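Local coordinates for hyaluronidase (Thermobaculum terrenum, PDB 5DIY), which probably hydrolyses terminal N-acetylglucosamine from glycoconjugates such as O-GlcNAc-modified proteins, as a family 84 glycoside hydrolase built on a TIM barrel, at residues 77-83 with 111-117; 161-165 with 187-191; 27-31 with 70-76; 139-145 with 182-186. One frame throughout, in Å; residues are numbered along the deposited sequence.

In the fold
From the N terminus, contact 3 comes first: its loop runs from helix 20-32 through strand 37-40 to the end of helix 58-73, so two consecutive barrel helices meet. Strand 77-82 follows at once, and contact 1 pairs it with strand 113-117 across the beta-alpha-beta unit whose helix is 93-108. Contacts 2 and 4 lie further on and cross, their segments alternating as 139-145, 161-165, 182-186 and 187-191. Contact 2 joins strands 160-164 and 189-192; contact 4 packs helix 137-153 on the end of helix 175-183 and L184 just after it. Strands 113-117 and 160-164 are neighbours, and I116 N lies 2.9 Å from I162 O, so contacts 1 and 2 continue one barrel wall.

Contact 1 of 4, residues 77-83 with 111-117; sequences NFTFAIS and VHSIGIF
F117 brings its ring up to A81, with A81 CB 3.4 Å from F117 CE2; chi1 near -56° (m) puts it there. Residues 77-82 and 113-117 are extended, their axes parallel at 29° and 4.3 Å apart at closest; H112, at phi/psi -105/-12, turns the chain just before its strand. The register pairs F80 with I114, A81 with G115 and I82 with I116. Three good backbone hydrogen bonds alternate between the strands: G115 N to F80 O (2.7 Å), I82 N to G115 O (2.8 Å) and F117 N to I82 O (2.9 Å). A weak one, F80 N to S113 O (3.4 Å), precedes them. The CA atoms of A81 and G115 come within 3.8 Å, where a CB on G115 would clash with A81 CB. F80, I82, I114 and I116 share the outer face; the first three pack on helix 93-108, completing a beta-alpha-beta unit of the TIM barrel, whereas I116 meets L145 of helix 137-153. On the opposite face, T79 (m) and S113 (t) hydrogen-bond through OG1 and OG at 2.7 Å. Near the strand starts, water 1 donates to N77 OD1 (2.9 Å) and F78 O (2.8 Å) and accepts from S113 N (3.0 Å). F117 also approaches D119, which binds N-acetylglucosamine. The outer face is thus hydrophobic, whereas the inner one mixes the T79-S113 hydroxyl pair with the small A81 and G115.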
loop_
_atom_site.group_PDB
_atom_site.type_symbol
_atom_site.label_atom_id
_atom_site.label_comp_id
_atom_site.label_asym_id
_atom_site.label_seq_id
_atom_site.Cartn_x
_atom_site.Cartn_y
_atom_site.Cartn_z
ATOM N N ASN C 77 7.760 19.134 10.096
ATOM C CA ASN C 77 8.865 18.665 10.932
ATOM C C ASN C 77 9.563 17.522 10.202
ATOM O O ASN C 77 8.931 16.505 9.908
ATOM C CB ASN C 77 8.354 18.201 12.301
ATOM C CG ASN C 77 9.480 17.899 13.292
ATOM O OD1 ASN C 77 10.564 18.488 13.240
ATOM N ND2 ASN C 77 9.217 16.983 14.215
ATOM N N PHE C 78 10.845 17.705 9.883
ATOM C CA PHE C 78 11.646 16.679 9.215
ATOM C C PHE C 78 12.295 15.787 10.271
ATOM O O PHE C 78 13.011 16.282 11.146
ATOM C CB PHE C 78 12.725 17.337 8.354
ATOM C CG PHE C 78 13.538 16.373 7.519
ATOM C CD1 PHE C 78 14.554 15.604 8.090
ATOM C CD2 PHE C 78 13.331 16.278 6.143
ATOM C CE1 PHE C 78 15.314 14.742 7.316
ATOM C CE2 PHE C 78 14.089 15.416 5.366
ATOM C CZ PHE C 78 15.084 14.649 5.951
ATOM N N THR C 79 12.056 14.481 10.168
ATOM C CA THR C 79 12.702 13.485 11.017
ATOM C C THR C 79 13.632 12.629 10.170
ATOM O O THR C 79 13.221 12.081 9.149
ATOM C CB THR C 79 11.657 12.588 11.706
ATOM O OG1 THR C 79 10.852 13.383 12.584
ATOM C CG2 THR C 79 12.311 11.455 12.516
ATOM N N PHE C 80 14.887 12.526 10.599
ATOM C CA PHE C 80 15.846 11.619 9.992
ATOM C C PHE C 80 15.780 10.316 10.761
ATOM O O PHE C 80 15.958 10.318 11.983
ATOM C CB PHE C 80 17.271 12.180 10.052
ATOM C CG PHE C 80 18.312 11.210 9.562
ATOM C CD1 PHE C 80 18.513 11.020 8.203
ATOM C CD2 PHE C 80 19.056 10.453 10.460
ATOM C CE1 PHE C 80 19.450 10.104 7.745
ATOM C CE2 PHE C 80 19.996 9.541 10.011
ATOM C CZ PHE C 80 20.196 9.366 8.654
ATOM N N ALA C 81 15.533 9.208 10.066
ATOM C CA ALA C 81 15.557 7.892 10.700
ATOM C C ALA C 81 16.769 7.067 10.279
ATOM O O ALA C 81 17.306 7.237 9.183
ATOM C CB ALA C 81 14.275 7.130 10.420
ATOM N N ILE C 82 17.173 6.171 11.177
ATOM C CA ILE C 82 18.282 5.244 10.978
ATOM C C ILE C 82 17.811 3.859 11.464
ATOM O O ILE C 82 17.012 3.767 12.398
ATOM C CB ILE C 82 19.557 5.750 11.721
ATOM C CG1 ILE C 82 20.803 4.938 11.343
ATOM C CG2 ILE C 82 19.370 5.789 13.235
ATOM C CD1 ILE C 82 21.395 5.331 10.005
ATOM N N SER C 83 18.285 2.802 10.804
ATOM C CA SER C 83 17.899 1.426 11.108
ATOM C C SER C 83 19.160 0.577 11.290
ATOM O O SER C 83 19.669 0.014 10.318
ATOM C CB SER C 83 17.026 0.864 9.986
ATOM O OG SER C 83 15.869 1.660 9.813
ATOM N N VAL C 111 17.672 19.537 12.595
ATOM C CA VAL C 111 16.795 18.398 12.869
ATOM C C VAL C 111 16.941 18.011 14.344
ATOM O O VAL C 111 18.037 17.667 14.795
ATOM C CB VAL C 111 17.120 17.184 11.962
ATOM C CG1 VAL C 111 16.306 15.957 12.359
ATOM C CG2 VAL C 111 16.879 17.534 10.497
ATOM N N HIS C 112 15.832 18.088 15.079
ATOM C CA HIS C 112 15.768 17.660 16.491
ATOM C C HIS C 112 15.031 16.328 16.688
ATOM O O HIS C 112 15.090 15.759 17.782
ATOM C CB HIS C 112 15.111 18.745 17.356
ATOM C CG HIS C 112 13.685 19.029 16.996
ATOM N ND1 HIS C 112 12.625 18.371 17.579
ATOM C CD2 HIS C 112 13.148 19.893 16.102
ATOM C CE1 HIS C 112 11.494 18.818 17.062
ATOM N NE2 HIS C 112 11.784 19.744 16.164
ATOM N N SER C 113 14.334 15.845 15.649
ATOM C CA SER C 113 13.607 14.573 15.698
ATOM C C SER C 113 14.376 13.491 14.942
ATOM O O SER C 113 14.709 13.650 13.763
ATOM C CB SER C 113 12.203 14.721 15.114
ATOM O OG SER C 113 11.500 13.489 15.192
ATOM N N ILE C 114 14.659 12.395 15.638
ATOM C CA ILE C 114 15.461 11.311 15.101
ATOM C C ILE C 114 14.661 10.025 15.219
ATOM O O ILE C 114 14.100 9.736 16.274
ATOM C CB ILE C 114 16.808 11.182 15.857
ATOM C CG1 ILE C 114 17.638 12.477 15.743
ATOM C CG2 ILE C 114 17.609 9.978 15.360
ATOM C CD1 ILE C 114 18.187 12.787 14.361
ATOM N N GLY C 115 14.603 9.268 14.125
ATOM C CA GLY C 115 13.981 7.942 14.108
ATOM C C GLY C 115 15.028 6.859 14.293
ATOM O O GLY C 115 16.056 6.878 13.622
ATOM N N ILE C 116 14.789 5.919 15.205
ATOM C CA ILE C 116 15.680 4.758 15.361
ATOM C C ILE C 116 14.820 3.496 15.289
ATOM O O ILE C 116 14.101 3.173 16.242
ATOM C CB ILE C 116 16.519 4.816 16.663
ATOM C CG1 ILE C 116 17.250 6.165 16.764
ATOM C CG2 ILE C 116 17.531 3.675 16.694
ATOM C CD1 ILE C 116 18.123 6.326 17.989
ATOM N N PHE C 117 14.896 2.786 14.161
ATOM C CA PHE C 117 13.954 1.691 13.872
ATOM C C PHE C 117 14.596 0.323 13.995
ATOM O O PHE C 117 15.751 0.148 13.610
ATOM C CB PHE C 117 13.330 1.848 12.480
ATOM C CG PHE C 117 12.631 3.171 12.242
ATOM C CD1 PHE C 117 12.127 3.950 13.289
ATOM C CD2 PHE C 117 12.433 3.616 10.944
ATOM C CE1 PHE C 117 11.488 5.148 13.038
ATOM C CE2 PHE C 117 11.788 4.811 10.688
ATOM C CZ PHE C 117 11.317 5.580 11.733
HETATM O O HOH W 1 13.357 17.788 13.528
#

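Contact 2 of 4, residues 161-165 with 187-191; sequences IIMCP and NIDVF
After N187 (phi/psi -84/-2) the chain becomes extended at I188. The I188 side chain (chi1 m) places CG2 4.1 Å from both I161 CG2 and M163 CG. D189 then pairs with I162, their CA atoms 4.3 Å apart. D189 N donates to I161 O (2.9 Å) and D189 O accepts from M163 N (2.8 Å), while D189 CB lies 3.7 Å from I162 CG1. Strands 161-164 and 189-191 run parallel at 27°, 4.6 Å apart at closest, as consecutive TIM-barrel strands linked over helix 175-183 in a right-handed beta-alpha-beta crossover. V190 pairs with M163 (CA to CA 5.1 Å) on the face turned to the outer helices; V190 CG2 is 4.0 Å from M163 CG, whose side chain is coiled with all three chi angles p, and V190 CG1 is 4.0 Å from P165 CG. F191 N donates to M163 O at 2.9 Å. Its ring, with chi1 near -92°, turns toward strand 160-164, and I162 CD1 sits over one face, 3.6 Å from the ring centroid and 19° off the normal, a CH-pi contact. F191 CB is 4.1 Å from SG of C164, which touches the bound NAG, and W221 meets the F191 ring edge-to-face.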
loop_
_atom_site.group_PDB
_atom_site.type_symbol
_atom_site.label_atom_id
_atom_site.label_comp_id
_atom_site.label_asym_id
_atom_site.label_seq_id
_atom_site.Cartn_x
_atom_site.Cartn_y
_atom_site.Cartn_z
ATOM N N ILE C 161 13.060 11.281 20.135
ATOM C CA ILE C 161 13.289 10.018 19.472
ATOM C C ILE C 161 11.942 9.338 19.254
ATOM O O ILE C 161 11.103 9.276 20.155
ATOM C CB ILE C 161 14.240 9.093 20.269
ATOM C CG1 ILE C 161 15.637 9.718 20.357
ATOM C CG2 ILE C 161 14.332 7.707 19.607
ATOM C CD1 ILE C 161 16.554 9.053 21.367
ATOM N N ILE C 162 11.754 8.838 18.040
ATOM C CA ILE C 162 10.668 7.917 17.732
ATOM C C ILE C 162 11.341 6.596 17.354
ATOM O O ILE C 162 12.294 6.575 16.577
ATOM C CB ILE C 162 9.696 8.459 16.646
ATOM C CG1 ILE C 162 8.533 7.479 16.432
ATOM C CG2 ILE C 162 10.398 8.749 15.324
ATOM C CD1 ILE C 162 7.322 8.104 15.775
ATOM N N MET C 163 10.888 5.506 17.957
ATOM C CA MET C 163 11.470 4.202 17.687
ATOM C C MET C 163 10.416 3.290 17.087
ATOM O O MET C 163 9.225 3.449 17.358
ATOM C CB MET C 163 12.098 3.595 18.957
ATOM C CG MET C 163 11.132 3.051 20.011
ATOM S SD MET C 163 10.573 1.346 19.752
ATOM C CE MET C 163 12.083 0.425 20.047
ATOM N N CYS C 164 10.867 2.348 16.261
ATOM C CA CYS C 164 10.010 1.282 15.755
ATOM C C CYS C 164 10.442 -0.010 16.432
ATOM O O CYS C 164 11.605 -0.399 16.322
ATOM C CB CYS C 164 10.097 1.137 14.235
ATOM S SG CYS C 164 8.855 -0.017 13.575
ATOM N N PRO C 165 9.516 -0.671 17.151
ATOM C CA PRO C 165 9.872 -1.935 17.787
ATOM C C PRO C 165 10.051 -3.069 16.783
ATOM O O PRO C 165 9.590 -2.977 15.645
ATOM C CB PRO C 165 8.695 -2.217 18.716
ATOM C CG PRO C 165 7.557 -1.400 18.209
ATOM C CD PRO C 165 8.109 -0.297 17.372
ATOM N N ASN C 187 8.778 9.781 27.038
ATOM C CA ASN C 187 8.739 10.732 25.934
ATOM C C ASN C 187 9.395 10.240 24.630
ATOM O O ASN C 187 9.389 10.965 23.636
ATOM C CB ASN C 187 9.339 12.066 26.389
ATOM C CG ASN C 187 8.550 12.698 27.539
ATOM O OD1 ASN C 187 7.328 12.535 27.650
ATOM N ND2 ASN C 187 9.247 13.435 28.393
ATOM N N ILE C 188 9.963 9.029 24.640
ATOM C CA ILE C 188 10.354 8.349 23.409
ATOM C C ILE C 188 9.077 7.788 22.779
ATOM O O ILE C 188 8.337 7.034 23.421
ATOM C CB ILE C 188 11.394 7.229 23.661
ATOM C CG1 ILE C 188 12.696 7.860 24.182
ATOM C CG2 ILE C 188 11.625 6.411 22.385
ATOM C CD1 ILE C 188 13.858 6.907 24.382
ATOM N N ASP C 189 8.809 8.189 21.541
ATOM C CA ASP C 189 7.617 7.736 20.817
ATOM C C ASP C 189 7.837 6.322 20.285
ATOM O O ASP C 189 8.969 5.933 20.003
ATOM C CB ASP C 189 7.274 8.706 19.684
ATOM C CG ASP C 189 6.599 9.975 20.185
ATOM O OD1 ASP C 189 5.563 9.872 20.863
ATOM O OD2 ASP C 189 7.090 11.081 19.894
ATOM N N VAL C 190 6.753 5.553 20.170
ATOM C CA VAL C 190 6.834 4.150 19.744
ATOM C C VAL C 190 5.839 3.868 18.620
ATOM O O VAL C 190 4.636 4.083 18.775
ATOM C CB VAL C 190 6.585 3.180 20.919
ATOM C CG1 VAL C 190 6.594 1.728 20.443
ATOM C CG2 VAL C 190 7.634 3.395 22.003
ATOM N N PHE C 191 6.362 3.367 17.502
ATOM C CA PHE C 191 5.546 3.046 16.328
ATOM C C PHE C 191 4.780 1.739 16.499
ATOM O O PHE C 191 5.157 0.865 17.284
ATOM C CB PHE C 191 6.407 2.951 15.054
ATOM C CG PHE C 191 6.529 4.239 14.280
ATOM C CD1 PHE C 191 5.398 4.955 13.904
ATOM C CD2 PHE C 191 7.775 4.697 13.864
ATOM C CE1 PHE C 191 5.503 6.116 13.167
ATOM C CE2 PHE C 191 7.888 5.861 13.120
ATOM C CZ PHE C 191 6.746 6.572 12.775
#

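Contact 3 of 4, residues 27-31 with 70-76; sequences FEFMQ and KAGSCGI
Apolar packing dominates this meeting of helix 20-32 with the C-terminal end of helix 58-73, neighbouring outer helices of the TIM barrel. F27 (chi1 -64°, m) sends its ring between them: A71 CB lies over one face, 4.1 Å from F27 CE2, and K70 CG sits at the ring edge, 3.8 Å from F27 CD2. C74, the first residue to leave helical angles, puts SG 4.2 Å from F27 CB and CB 3.7 Å from F27 O. Deeper, M30 CB meets I76 CD1 at 3.9 Å, and both residues pack on Y38 of the adjoining strand. The closest CA pairs are Q31 with C74 at 5.5 Å and F27 with A71 at 6.2 Å.

Hydrogen bonds within 70-76 shape the helix end. In a Schellman motif, I76 N bonds A71 O (2.7 Å) and G75 N bonds G72 O (3.2 Å), with G75 at phi 71°; the chain then extends at I76, and the S73 side chain adds OG to K70 O at 2.7 Å.

Charge pairing is confined to the outer side, where K70 NZ hydrogen-bonds E28 OE2 at 3.0 Å in a salt bridge. The chemistry is therefore graded, from an ion pair at the surface to hydrophobic contact against the barrel wall.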
loop_
_atom_site.group_PDB
_atom_site.type_symbol
_atom_site.label_atom_id
_atom_site.label_comp_id
_atom_site.label_asym_id
_atom_site.label_seq_id
_atom_site.Cartn_x
_atom_site.Cartn_y
_atom_site.Cartn_z
ATOM N N PHE C 27 6.281 17.855 -0.266
ATOM C CA PHE C 27 6.198 18.800 0.859
ATOM C C PHE C 27 5.191 19.920 0.594
ATOM O O PHE C 27 4.509 20.367 1.522
ATOM C CB PHE C 27 7.568 19.396 1.226
ATOM C CG PHE C 27 8.583 18.390 1.731
ATOM C CD1 PHE C 27 8.213 17.125 2.209
ATOM C CD2 PHE C 27 9.930 18.733 1.760
ATOM C CE1 PHE C 27 9.169 16.231 2.672
ATOM C CE2 PHE C 27 10.889 17.838 2.224
ATOM C CZ PHE C 27 10.510 16.585 2.680
ATOM N N GLU C 28 5.091 20.360 -0.661
ATOM C CA GLU C 28 4.073 21.344 -1.058
ATOM C C GLU C 28 2.662 20.754 -0.975
ATOM O O GLU C 28 1.756 21.398 -0.450
ATOM C CB GLU C 28 4.346 21.886 -2.464
ATOM C CG GLU C 28 5.601 22.748 -2.535
ATOM C CD GLU C 28 6.030 23.109 -3.949
ATOM O OE1 GLU C 28 5.547 22.494 -4.929
ATOM O OE2 GLU C 28 6.880 24.014 -4.077
ATOM N N PHE C 29 2.484 19.533 -1.480
ATOM C CA PHE C 29 1.221 18.796 -1.315
ATOM C C PHE C 29 0.853 18.620 0.168
ATOM O O PHE C 29 -0.307 18.808 0.556
ATOM C CB PHE C 29 1.290 17.433 -2.020
ATOM C CG PHE C 29 0.118 16.530 -1.723
ATOM C CD1 PHE C 29 -1.052 16.613 -2.471
ATOM C CD2 PHE C 29 0.187 15.592 -0.692
ATOM C CE1 PHE C 29 -2.132 15.784 -2.193
ATOM C CE2 PHE C 29 -0.892 14.763 -0.409
ATOM C CZ PHE C 29 -2.054 14.860 -1.163
ATOM N N MET C 30 1.841 18.264 0.987
ATOM C CA MET C 30 1.636 18.126 2.435
ATOM C C MET C 30 1.126 19.422 3.079
ATOM O O MET C 30 0.162 19.393 3.847
ATOM C CB MET C 30 2.924 17.653 3.127
ATOM C CG MET C 30 3.220 16.179 2.915
ATOM S SD MET C 30 4.854 15.697 3.492
ATOM C CE MET C 30 4.564 15.576 5.257
ATOM N N GLN C 31 1.752 20.553 2.751
ATOM C CA GLN C 31 1.312 21.844 3.299
ATOM C C GLN C 31 -0.101 22.207 2.840
ATOM O O GLN C 31 -0.892 22.705 3.648
ATOM C CB GLN C 31 2.274 22.986 2.957
ATOM C CG GLN C 31 1.863 24.315 3.596
ATOM C CD GLN C 31 2.875 25.427 3.396
ATOM O OE1 GLN C 31 3.550 25.497 2.367
ATOM N NE2 GLN C 31 2.969 26.321 4.378
ATOM N N LYS C 70 13.199 23.052 2.867
ATOM C CA LYS C 70 11.879 23.022 2.227
ATOM C C LYS C 70 10.796 22.593 3.221
ATOM O O LYS C 70 9.744 23.230 3.305
ATOM C CB LYS C 70 11.876 22.099 1.001
ATOM C CG LYS C 70 10.586 22.121 0.179
ATOM C CD LYS C 70 10.356 23.467 -0.487
ATOM C CE LYS C 70 9.140 23.436 -1.397
ATOM N NZ LYS C 70 8.976 24.725 -2.126
ATOM N N ALA C 71 11.073 21.524 3.970
ATOM C CA ALA C 71 10.184 21.050 5.033
ATOM C C ALA C 71 9.817 22.164 6.012
ATOM O O ALA C 71 8.638 22.364 6.323
ATOM C CB ALA C 71 10.831 19.890 5.780
ATOM N N GLY C 72 10.828 22.889 6.484
ATOM C CA GLY C 72 10.617 24.001 7.404
ATOM C C GLY C 72 9.757 25.094 6.807
ATOM O O GLY C 72 8.825 25.576 7.453
ATOM N N SER C 73 10.056 25.471 5.564
ATOM C CA SER C 73 9.263 26.479 4.842
ATOM C C SER C 73 7.816 26.033 4.581
ATOM O O SER C 73 6.943 26.873 4.391
ATOM C CB SER C 73 9.939 26.863 3.514
ATOM O OG SER C 73 9.879 25.806 2.568
ATOM N N CYS C 74 7.576 24.719 4.564
ATOM C CA CYS C 74 6.233 24.147 4.383
ATOM C C CYS C 74 5.524 23.730 5.685
ATOM O O CYS C 74 4.468 23.099 5.637
ATOM C CB CYS C 74 6.313 22.957 3.418
ATOM S SG CYS C 74 6.745 23.434 1.732
ATOM N N GLY C 75 6.083 24.095 6.838
ATOM C CA GLY C 75 5.490 23.763 8.137
ATOM C C GLY C 75 5.582 22.289 8.493
ATOM O O GLY C 75 4.763 21.790 9.257
ATOM N N ILE C 76 6.588 21.610 7.942
ATOM C CA ILE C 76 6.792 20.178 8.111
ATOM C C ILE C 76 7.961 19.953 9.065
ATOM O O ILE C 76 9.037 20.507 8.853
ATOM C CB ILE C 76 7.158 19.480 6.773
ATOM C CG1 ILE C 76 6.265 19.944 5.609
ATOM C CG2 ILE C 76 7.125 17.965 6.925
ATOM C CD1 ILE C 76 4.793 19.706 5.807
#

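Contact 4 of 4, residues 139-145 with 182-186; sequences EAQADFL and QRLPK
Residues 139-145 are fully helical, with D143 N to E139 O (3.0 Å), F144 N to A140 O (2.9 Å) and L145 N to Q141 O (2.8 Å) marking successive i to i-4 bonds. Segment 182-186 finishes helix 175-183 at R183 (phi/psi -97/-22) and extends from L184 (-76/129). A142 and L184 have the closest CA atoms, 5.2 Å apart. The small A142 side chain allows this approach, its CB resting 3.6 Å from R183 CB. These are the helices before and after strand 160-164, adjacent on the outside of the TIM barrel. L184 (chi1 m, chi2 t) reaches with CD2 to L145 CD1 at 3.7 Å and to A142 CA at 3.9 Å, and both leucines pack on M163 of that strand. At the exposed end, R183 (chi1 m, chi2 off-rotamer near -148°) reaches along helix 137-153 to bring NH2 3.4 Å from E139 OE1. The oxygen sits over the guanidinium face, so this salt bridge is electrostatic without a hydrogen bond; E139 OE2 instead accepts from S135 N.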
loop_
_atom_site.group_PDB
_atom_site.type_symbol
_atom_site.label_atom_id
_atom_site.label_comp_id
_atom_site.label_asym_id
_atom_site.label_seq_id
_atom_site.Cartn_x
_atom_site.Cartn_y
_atom_site.Cartn_z
ATOM N N GLU C 139 15.230 -5.361 26.346
ATOM C CA GLU C 139 16.109 -4.755 27.355
ATOM C C GLU C 139 17.292 -4.067 26.692
ATOM O O GLU C 139 17.671 -2.957 27.078
ATOM C CB GLU C 139 16.621 -5.802 28.362
ATOM C CG GLU C 139 15.718 -6.002 29.573
ATOM C CD GLU C 139 16.201 -7.104 30.517
ATOM O OE1 GLU C 139 15.369 -7.598 31.307
ATOM O OE2 GLU C 139 17.398 -7.479 30.479
ATOM N N ALA C 140 17.881 -4.739 25.704
ATOM C CA ALA C 140 19.019 -4.196 24.967
ATOM C C ALA C 140 18.615 -2.899 24.270
ATOM O O ALA C 140 19.269 -1.873 24.436
ATOM C CB ALA C 140 19.527 -5.206 23.949
ATOM N N GLN C 141 17.515 -2.965 23.519
ATOM C CA GLN C 141 16.970 -1.813 22.794
ATOM C C GLN C 141 16.612 -0.646 23.712
ATOM O O GLN C 141 16.954 0.503 23.419
ATOM C CB GLN C 141 15.730 -2.230 21.993
ATOM C CG GLN C 141 16.065 -3.104 20.797
ATOM C CD GLN C 141 14.844 -3.632 20.071
ATOM O OE1 GLN C 141 13.719 -3.525 20.554
ATOM N NE2 GLN C 141 15.064 -4.197 18.892
ATOM N N ALA C 142 15.921 -0.943 24.812
ATOM C CA ALA C 142 15.528 0.088 25.776
ATOM C C ALA C 142 16.751 0.810 26.349
ATOM O O ALA C 142 16.761 2.039 26.435
ATOM C CB ALA C 142 14.687 -0.512 26.897
ATOM N N ASP C 143 17.775 0.039 26.720
ATOM C CA ASP C 143 19.023 0.594 27.252
ATOM C C ASP C 143 19.789 1.401 26.205
ATOM O O ASP C 143 20.332 2.469 26.509
ATOM C CB ASP C 143 19.922 -0.516 27.814
ATOM C CG ASP C 143 21.268 0.010 28.288
ATOM O OD1 ASP C 143 21.281 1.017 29.028
ATOM O OD2 ASP C 143 22.308 -0.561 27.898
ATOM N N PHE C 144 19.842 0.892 24.979
ATOM C CA PHE C 144 20.473 1.626 23.886
ATOM C C PHE C 144 19.772 2.961 23.635
ATOM O O PHE C 144 20.421 4.005 23.560
ATOM C CB PHE C 144 20.481 0.795 22.606
ATOM C CG PHE C 144 21.206 1.451 21.471
ATOM C CD1 PHE C 144 22.588 1.467 21.442
ATOM C CD2 PHE C 144 20.510 2.062 20.433
ATOM C CE1 PHE C 144 23.275 2.070 20.397
ATOM C CE2 PHE C 144 21.185 2.665 19.384
ATOM C CZ PHE C 144 22.570 2.670 19.367
ATOM N N LEU C 145 18.449 2.920 23.510
ATOM C CA LEU C 145 17.677 4.130 23.201
ATOM C C LEU C 145 17.726 5.151 24.332
ATOM O O LEU C 145 17.810 6.356 24.073
ATOM C CB LEU C 145 16.228 3.781 22.839
ATOM C CG LEU C 145 16.079 3.026 21.509
ATOM C CD1 LEU C 145 14.697 2.402 21.413
ATOM C CD2 LEU C 145 16.355 3.937 20.318
ATOM N N GLN C 182 7.772 -0.367 29.944
ATOM C CA GLN C 182 8.350 -0.169 31.276
ATOM C C GLN C 182 9.713 0.533 31.227
ATOM O O GLN C 182 9.966 1.449 32.008
ATOM C CB GLN C 182 8.472 -1.536 31.986
ATOM C CG GLN C 182 8.927 -1.508 33.444
ATOM C CD GLN C 182 7.989 -0.730 34.355
ATOM O OE1 GLN C 182 6.772 -0.753 34.183
ATOM N NE2 GLN C 182 8.558 -0.034 35.331
ATOM N N ARG C 183 10.578 0.118 30.300
ATOM C CA ARG C 183 11.992 0.542 30.292
ATOM C C ARG C 183 12.351 1.705 29.371
ATOM O O ARG C 183 13.381 2.346 29.587
ATOM C CB ARG C 183 12.885 -0.653 29.963
ATOM C CG ARG C 183 12.714 -1.805 30.941
ATOM C CD ARG C 183 13.995 -2.586 31.140
ATOM N NE ARG C 183 13.814 -3.636 32.143
ATOM C CZ ARG C 183 14.798 -4.309 32.743
ATOM N NH1 ARG C 183 16.080 -4.067 32.461
ATOM N NH2 ARG C 183 14.493 -5.240 33.643
ATOM N N LEU C 184 11.543 1.976 28.343
ATOM C CA LEU C 184 11.750 3.177 27.522
ATOM C C LEU C 184 11.271 4.416 28.269
ATOM O O LEU C 184 10.135 4.435 28.719
ATOM C CB LEU C 184 10.988 3.112 26.187
ATOM C CG LEU C 184 11.563 2.287 25.039
ATOM C CD1 LEU C 184 10.591 2.321 23.872
ATOM C CD2 LEU C 184 12.924 2.808 24.604
ATOM N N PRO C 185 12.115 5.465 28.369
ATOM C CA PRO C 185 11.627 6.765 28.856
ATOM C C PRO C 185 10.347 7.192 28.130
ATOM O O PRO C 185 10.245 7.011 26.912
ATOM C CB PRO C 185 12.781 7.721 28.531
ATOM C CG PRO C 185 13.996 6.858 28.535
ATOM C CD PRO C 185 13.563 5.488 28.093
ATOM N N LYS C 186 9.392 7.749 28.876
ATOM C CA LYS C 186 8.006 7.918 28.398
ATOM C C LYS C 186 7.876 8.815 27.172
ATOM O O LYS C 186 6.963 8.629 26.369
ATOM C CB LYS C 186 7.087 8.478 29.500
ATOM C CG LYS C 186 6.976 7.651 30.772
ATOM C CD LYS C 186 6.364 6.275 30.556
ATOM C CE LYS C 186 6.247 5.523 31.877
ATOM N NZ LYS C 186 6.574 4.078 31.733
#